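Local coordinates for protein eukaryotic translation initiation factor 4 gamma 5 (Trypanosoma cruzi, PDB 6OZU) that probably acts as a scaffold in translation initiation, its MIF4G domain being the kind of helical module through which eIF4G proteins recruit partner factors, at residues D45-I50 with R85-A90; R111-L116 with E122-I127. One frame throughout, in Å; residues are numbered along the deposited sequence.

Overall arrangement
Both contacts use helix 82-112, one near its start and the other at its end, and their nearest atoms are about 20 Å apart. Contact 1 is buried and apolar in its side chains: Ile47 of helix 40-53 meets Ile87 and Ala90, without a hydrogen bond or an ion pair between the segments. Contact 2 lies at the surface, its centre about 25 Å from the centre of the chain, where the chain turns from helix 82-112 into helix 118-144. There a single isoleucine packs against two arginines, and a salt bridge lies at the margin. Contact 1 thus joins helices distant in sequence, contact 2 consecutive ones.

Contact 1: residues D45-I50 with R85-A90; sequences DVIQVI and RFIRNA
Ile47 reaches from helix 40-53 to two residues one turn apart on helix 82-112, Ile87 and Ala90, and its CG1, CG2 and CD1 each meet a different part of them. CD1 meets the branch methyl CG2 of Ile87 at 4.0 Å, the two side chains crossing at about a right angle. CG1 lies 4.2 Å from the methyl CB of Ala90. The branch methyl of Ile47, CG2, comes alongside the backbone of the same alanine, 3.9 Å from Ala90 O, a van der Waals contact with a carbonyl. Two torsions produce this division: chi1 of -56° sets CG1 beside the backbone N and CG2 opposite that N, while chi2 of -53° bends CD1 back instead of extending it. On the other helix, Ile87 presents CG2 to the contact, whereas its longer arm, extended at chi2 (166°), carries CD1 elsewhere. Since Ala90 ends at CB, the backbones come close, with the CA atoms of Ile47 and Ala90 6.8 Å apart. The interface is small, 128 Å² over both sides, and all three residues are buried. Ala90 is held in its helical turn by the bond from its N to Phe86 O (2.9 Å). Arg88 points its CB away from helix 40-53, and its guanidinium bonds to the carbonyls of Ile74, Ile77 and Gly84, tying the start of helix 82-112 to the end of helix 63-76 and the following turn. The packing spreads beyond these three residues: Ile47 also touches Leu73, Ile91 and the side chain of Gln94, while Ile87 packs on Ile43 and Ile74. Helix 40-53 is thus set between helix 82-112, helix 63-76 and, through Val46 and Val49, helix 6-17.

Contact 2: residues R111-L116 with E122-I127; sequences REIANL and EQRRLI
Glu112 OE2 accepts a weak hydrogen bond from Arg124 NH2 at 2.8 Å, part of a salt bridge, with an N-H...O angle of 149°. The oxygen arrives at the edge of the guanidinium, near its plane, but the carboxylate is turned 84° against that plane, so the groups do not pair side by side through two nitrogens. Instead both carboxylate oxygens face the same nitrogen, Glu112 OE1 standing 3.2 Å from Arg124 NH2. The Arg124 chain is folded in its middle, which swings its head over to the glutamate. Next to this bridge Ile113 packs against two successive arginines of helix 118-144. Its branch methyl CG2 rests on the aliphatic base of Arg124, 3.7 Å from CB. The other arm of Ile113 takes the position between backbone N and carbonyl carbon (chi1 66°), which places Ile113 CD1 3.7 Å from Arg125 CG and over one face of the Arg125 guanidinium, offset toward the rim. Leu116 adds a looser touch, CD2 to Arg124 CG at 4.3 Å. The Arg125 head has several charged neighbours: NH1 forms a salt bridge with Glu122 OE1 at 3.6 Å, and NH2 meets Glu110 and a bound sulfate, probably from the crystallisation liquor. Helical geometry ends at Ile113, just past helix 82-112, and the chain then turns into helix 118-144. The two helices form an antiparallel hairpin whose turn is covered by this contact, consistent with the all-helical, HEAT-like architecture of MIF4G domains.

Contact 1: residues D45-I50 with R85-A90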
loop_
_atom_site.group_PDB
_atom_site.type_symbol
_atom_site.label_atom_id
_atom_site.label_comp_id
_atom_site.label_asym_id
_atom_site.label_seq_id
_atom_site.Cartn_x
_atom_site.Cartn_y
_atom_site.Cartn_z
ATOM N N ASP A 45 -0.017 18.983 3.009
ATOM C CA ASP A 45 -1.033 19.052 1.964
ATOM C C ASP A 45 -0.574 18.310 0.709
ATOM O O ASP A 45 -1.369 17.571 0.139
ATOM C CB ASP A 45 -1.372 20.510 1.643
ATOM C CG ASP A 45 -2.466 20.655 0.620
ATOM O OD1 ASP A 45 -3.650 20.547 0.999
ATOM O OD2 ASP A 45 -2.138 20.875 -0.560
ATOM N N VAL A 46 0.706 18.475 0.304
ATOM C CA VAL A 46 1.292 17.795 -0.859
ATOM C C VAL A 46 1.195 16.277 -0.681
ATOM O O VAL A 46 0.810 15.569 -1.614
ATOM C CB VAL A 46 2.758 18.248 -1.136
ATOM C CG1 VAL A 46 3.424 17.380 -2.214
ATOM C CG2 VAL A 46 2.813 19.719 -1.527
ATOM N N ILE A 47 1.533 15.787 0.525
ATOM C CA ILE A 47 1.514 14.360 0.838
ATOM C C ILE A 47 0.063 13.864 0.875
ATOM O O ILE A 47 -0.208 12.826 0.282
ATOM C CB ILE A 47 2.369 14.021 2.105
ATOM C CG1 ILE A 47 3.827 14.512 1.955
ATOM C CG2 ILE A 47 2.321 12.528 2.477
ATOM C CD1 ILE A 47 4.593 14.064 0.690
ATOM N N GLN A 48 -0.864 14.653 1.482
ATOM C CA GLN A 48 -2.300 14.356 1.576
ATOM C C GLN A 48 -2.920 14.241 0.168
ATOM O O GLN A 48 -3.660 13.297 -0.092
ATOM C CB GLN A 48 -3.016 15.435 2.426
ATOM C CG GLN A 48 -4.524 15.218 2.638
ATOM C CD GLN A 48 -4.887 14.669 4.006
ATOM O OE1 GLN A 48 -4.461 15.181 5.052
ATOM N NE2 GLN A 48 -5.709 13.625 4.029
ATOM N N VAL A 49 -2.573 15.170 -0.741
ATOM C CA VAL A 49 -3.046 15.217 -2.130
ATOM C C VAL A 49 -2.664 13.948 -2.896
ATOM O O VAL A 49 -3.536 13.312 -3.494
ATOM C CB VAL A 49 -2.589 16.531 -2.844
ATOM C CG1 VAL A 49 -2.648 16.415 -4.372
ATOM C CG2 VAL A 49 -3.421 17.703 -2.375
ATOM N N ILE A 50 -1.372 13.577 -2.866
ATOM C CA ILE A 50 -0.876 12.388 -3.559
ATOM C C ILE A 50 -1.540 11.119 -2.982
ATOM O O ILE A 50 -1.996 10.271 -3.757
ATOM C CB ILE A 50 0.686 12.330 -3.544
ATOM C CG1 ILE A 50 1.309 13.618 -4.166
ATOM C CG2 ILE A 50 1.198 11.052 -4.238
ATOM C CD1 ILE A 50 2.762 13.861 -3.896
ATOM N N ARG A 85 13.178 15.359 6.747
ATOM C CA ARG A 85 12.726 14.663 7.951
ATOM C C ARG A 85 11.218 14.857 8.090
ATOM O O ARG A 85 10.505 13.875 8.335
ATOM C CB ARG A 85 13.489 15.170 9.177
ATOM C CG ARG A 85 13.445 14.222 10.371
ATOM C CD ARG A 85 14.090 14.742 11.657
ATOM N NE ARG A 85 13.964 16.190 11.874
ATOM C CZ ARG A 85 14.885 17.079 11.516
ATOM N NH1 ARG A 85 16.004 16.684 10.931
ATOM N NH2 ARG A 85 14.690 18.367 11.737
ATOM N N PHE A 86 10.725 16.096 7.831
ATOM C CA PHE A 86 9.298 16.411 7.888
ATOM C C PHE A 86 8.484 15.624 6.880
ATOM O O PHE A 86 7.448 15.087 7.268
ATOM C CB PHE A 86 9.007 17.920 7.783
ATOM C CG PHE A 86 7.541 18.243 7.966
ATOM C CD1 PHE A 86 6.989 18.332 9.239
ATOM C CD2 PHE A 86 6.700 18.387 6.867
ATOM C CE1 PHE A 86 5.628 18.589 9.410
ATOM C CE2 PHE A 86 5.335 18.624 7.037
ATOM C CZ PHE A 86 4.811 18.739 8.310
ATOM N N ILE A 87 8.922 15.566 5.591
ATOM C CA ILE A 87 8.229 14.822 4.519
ATOM C C ILE A 87 8.044 13.365 4.927
ATOM O O ILE A 87 6.955 12.809 4.753
ATOM C CB ILE A 87 8.935 14.941 3.130
ATOM C CG1 ILE A 87 8.895 16.376 2.586
ATOM C CG2 ILE A 87 8.290 13.996 2.110
ATOM C CD1 ILE A 87 9.846 16.644 1.402
ATOM N N ARG A 88 9.118 12.760 5.465
ATOM C CA ARG A 88 9.170 11.374 5.924
ATOM C C ARG A 88 8.193 11.075 7.071
ATOM O O ARG A 88 7.538 10.037 7.064
ATOM C CB ARG A 88 10.606 10.994 6.286
ATOM C CG ARG A 88 11.449 10.722 5.051
ATOM C CD ARG A 88 12.923 10.786 5.351
ATOM N NE ARG A 88 13.714 10.382 4.195
ATOM C CZ ARG A 88 14.122 11.199 3.234
ATOM N NH1 ARG A 88 13.797 12.486 3.264
ATOM N NH2 ARG A 88 14.848 10.736 2.231
ATOM N N ASN A 89 8.055 11.999 8.011
ATOM C CA ASN A 89 7.118 11.867 9.121
ATOM C C ASN A 89 5.688 12.127 8.664
ATOM O O ASN A 89 4.764 11.578 9.265
ATOM C CB ASN A 89 7.528 12.759 10.290
ATOM C CG ASN A 89 8.775 12.259 10.967
ATOM O OD1 ASN A 89 8.844 11.133 11.487
ATOM N ND2 ASN A 89 9.801 13.072 10.945
ATOM N N ALA A 90 5.504 12.914 7.573
ATOM C CA ALA A 90 4.182 13.176 7.001
ATOM C C ALA A 90 3.691 11.930 6.243
ATOM O O ALA A 90 2.500 11.628 6.317
ATOM C CB ALA A 90 4.221 14.386 6.093
#

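Contact 2: residues R111-L116 with E122-I127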
loop_
_atom_site.group_PDB
_atom_site.type_symbol
_atom_site.label_atom_id
_atom_site.label_comp_id
_atom_site.label_asym_id
_atom_site.label_seq_id
_atom_site.Cartn_x
_atom_site.Cartn_y
_atom_site.Cartn_z
ATOM N N ARG A 111 -20.370 -4.519 10.974
ATOM C CA ARG A 111 -21.348 -4.144 12.000
ATOM C C ARG A 111 -22.675 -3.722 11.343
ATOM O O ARG A 111 -23.744 -4.076 11.838
ATOM C CB ARG A 111 -20.813 -2.993 12.867
ATOM C CG ARG A 111 -19.775 -3.414 13.896
ATOM C CD ARG A 111 -19.392 -2.304 14.877
ATOM N NE ARG A 111 -18.959 -1.036 14.271
ATOM C CZ ARG A 111 -17.692 -0.660 14.108
ATOM N NH1 ARG A 111 -16.697 -1.482 14.440
ATOM N NH2 ARG A 111 -17.408 0.517 13.562
ATOM N N GLU A 112 -22.589 -2.950 10.241
ATOM C CA GLU A 112 -23.701 -2.428 9.448
ATOM C C GLU A 112 -24.534 -3.551 8.772
ATOM O O GLU A 112 -25.763 -3.428 8.727
ATOM C CB GLU A 112 -23.140 -1.439 8.412
ATOM C CG GLU A 112 -24.152 -0.720 7.539
ATOM C CD GLU A 112 -23.582 0.358 6.629
ATOM O OE1 GLU A 112 -22.340 0.424 6.472
ATOM O OE2 GLU A 112 -24.386 1.124 6.049
ATOM N N ILE A 113 -23.880 -4.637 8.270
ATOM C CA ILE A 113 -24.561 -5.740 7.579
ATOM C C ILE A 113 -24.749 -7.002 8.448
ATOM O O ILE A 113 -25.090 -8.063 7.911
ATOM C CB ILE A 113 -23.872 -6.088 6.211
ATOM C CG1 ILE A 113 -22.433 -6.655 6.404
ATOM C CG2 ILE A 113 -23.913 -4.884 5.251
ATOM C CD1 ILE A 113 -21.771 -7.249 5.234
ATOM N N ALA A 114 -24.540 -6.898 9.773
ATOM C CA ALA A 114 -24.655 -8.041 10.703
ATOM C C ALA A 114 -26.084 -8.608 10.858
ATOM O O ALA A 114 -26.248 -9.816 11.039
ATOM C CB ALA A 114 -24.084 -7.664 12.062
ATOM N N ASN A 115 -27.102 -7.734 10.785
ATOM C CA ASN A 115 -28.517 -8.092 10.928
ATOM C C ASN A 115 -29.294 -7.974 9.604
ATOM O O ASN A 115 -30.512 -8.173 9.573
ATOM C CB ASN A 115 -29.164 -7.243 12.035
ATOM C CG ASN A 115 -28.433 -7.315 13.359
ATOM O OD1 ASN A 115 -28.163 -8.399 13.906
ATOM N ND2 ASN A 115 -28.087 -6.156 13.897
ATOM N N LEU A 116 -28.572 -7.676 8.513
ATOM C CA LEU A 116 -29.098 -7.507 7.161
ATOM C C LEU A 116 -29.333 -8.864 6.473
ATOM O O LEU A 116 -28.607 -9.822 6.776
ATOM C CB LEU A 116 -28.089 -6.682 6.344
ATOM C CG LEU A 116 -28.611 -5.402 5.713
ATOM C CD1 LEU A 116 -28.655 -4.267 6.719
ATOM C CD2 LEU A 116 -27.754 -5.009 4.529
ATOM N N GLU A 122 -24.204 -9.718 1.065
ATOM C CA GLU A 122 -23.294 -10.117 -0.001
ATOM C C GLU A 122 -23.067 -9.033 -1.038
ATOM O O GLU A 122 -21.918 -8.774 -1.397
ATOM C CB GLU A 122 -23.745 -11.424 -0.650
ATOM C CG GLU A 122 -23.083 -12.650 -0.043
ATOM C CD GLU A 122 -21.563 -12.684 -0.084
ATOM O OE1 GLU A 122 -20.955 -12.445 0.985
ATOM O OE2 GLU A 122 -20.983 -12.942 -1.167
ATOM N N GLN A 123 -24.140 -8.369 -1.482
ATOM C CA GLN A 123 -24.028 -7.267 -2.435
ATOM C C GLN A 123 -23.300 -6.057 -1.837
ATOM O O GLN A 123 -22.515 -5.418 -2.537
ATOM C CB GLN A 123 -25.402 -6.881 -2.986
ATOM C CG GLN A 123 -25.360 -5.961 -4.215
ATOM C CD GLN A 123 -24.797 -6.600 -5.462
ATOM O OE1 GLN A 123 -24.958 -7.803 -5.718
ATOM N NE2 GLN A 123 -24.156 -5.787 -6.281
ATOM N N ARG A 124 -23.526 -5.771 -0.539
ATOM C CA ARG A 124 -22.855 -4.690 0.188
ATOM C C ARG A 124 -21.347 -4.982 0.335
ATOM O O ARG A 124 -20.533 -4.066 0.239
ATOM C CB ARG A 124 -23.525 -4.452 1.555
ATOM C CG ARG A 124 -24.944 -3.879 1.483
ATOM C CD ARG A 124 -24.955 -2.402 1.139
ATOM N NE ARG A 124 -24.058 -1.623 1.996
ATOM C CZ ARG A 124 -24.452 -0.702 2.868
ATOM N NH1 ARG A 124 -25.742 -0.415 3.004
ATOM N NH2 ARG A 124 -23.559 -0.044 3.590
ATOM N N ARG A 125 -20.992 -6.263 0.525
ATOM C CA ARG A 125 -19.612 -6.771 0.600
ATOM C C ARG A 125 -18.865 -6.574 -0.744
ATOM O O ARG A 125 -17.685 -6.209 -0.735
ATOM C CB ARG A 125 -19.622 -8.253 0.985
ATOM C CG ARG A 125 -19.585 -8.493 2.476
ATOM C CD ARG A 125 -19.866 -9.955 2.781
ATOM N NE ARG A 125 -19.635 -10.280 4.188
ATOM C CZ ARG A 125 -20.457 -11.015 4.930
ATOM N NH1 ARG A 125 -21.563 -11.527 4.400
ATOM N NH2 ARG A 125 -20.176 -11.253 6.204
ATOM N N LEU A 126 -19.563 -6.799 -1.888
ATOM C CA LEU A 126 -19.023 -6.601 -3.241
ATOM C C LEU A 126 -18.793 -5.119 -3.535
ATOM O O LEU A 126 -17.753 -4.762 -4.100
ATOM C CB LEU A 126 -19.929 -7.254 -4.299
ATOM C CG LEU A 126 -19.579 -7.024 -5.793
ATOM C CD1 LEU A 126 -18.278 -7.706 -6.199
ATOM C CD2 LEU A 126 -20.670 -7.525 -6.669
ATOM N N ILE A 127 -19.755 -4.252 -3.131
ATOM C CA ILE A 127 -19.672 -2.801 -3.305
ATOM C C ILE A 127 -18.459 -2.271 -2.535
ATOM O O ILE A 127 -17.721 -1.425 -3.049
ATOM C CB ILE A 127 -21.005 -2.112 -2.860
ATOM C CG1 ILE A 127 -22.181 -2.522 -3.784
ATOM C CG2 ILE A 127 -20.867 -0.573 -2.793
ATOM C CD1 ILE A 127 -23.592 -2.259 -3.181
#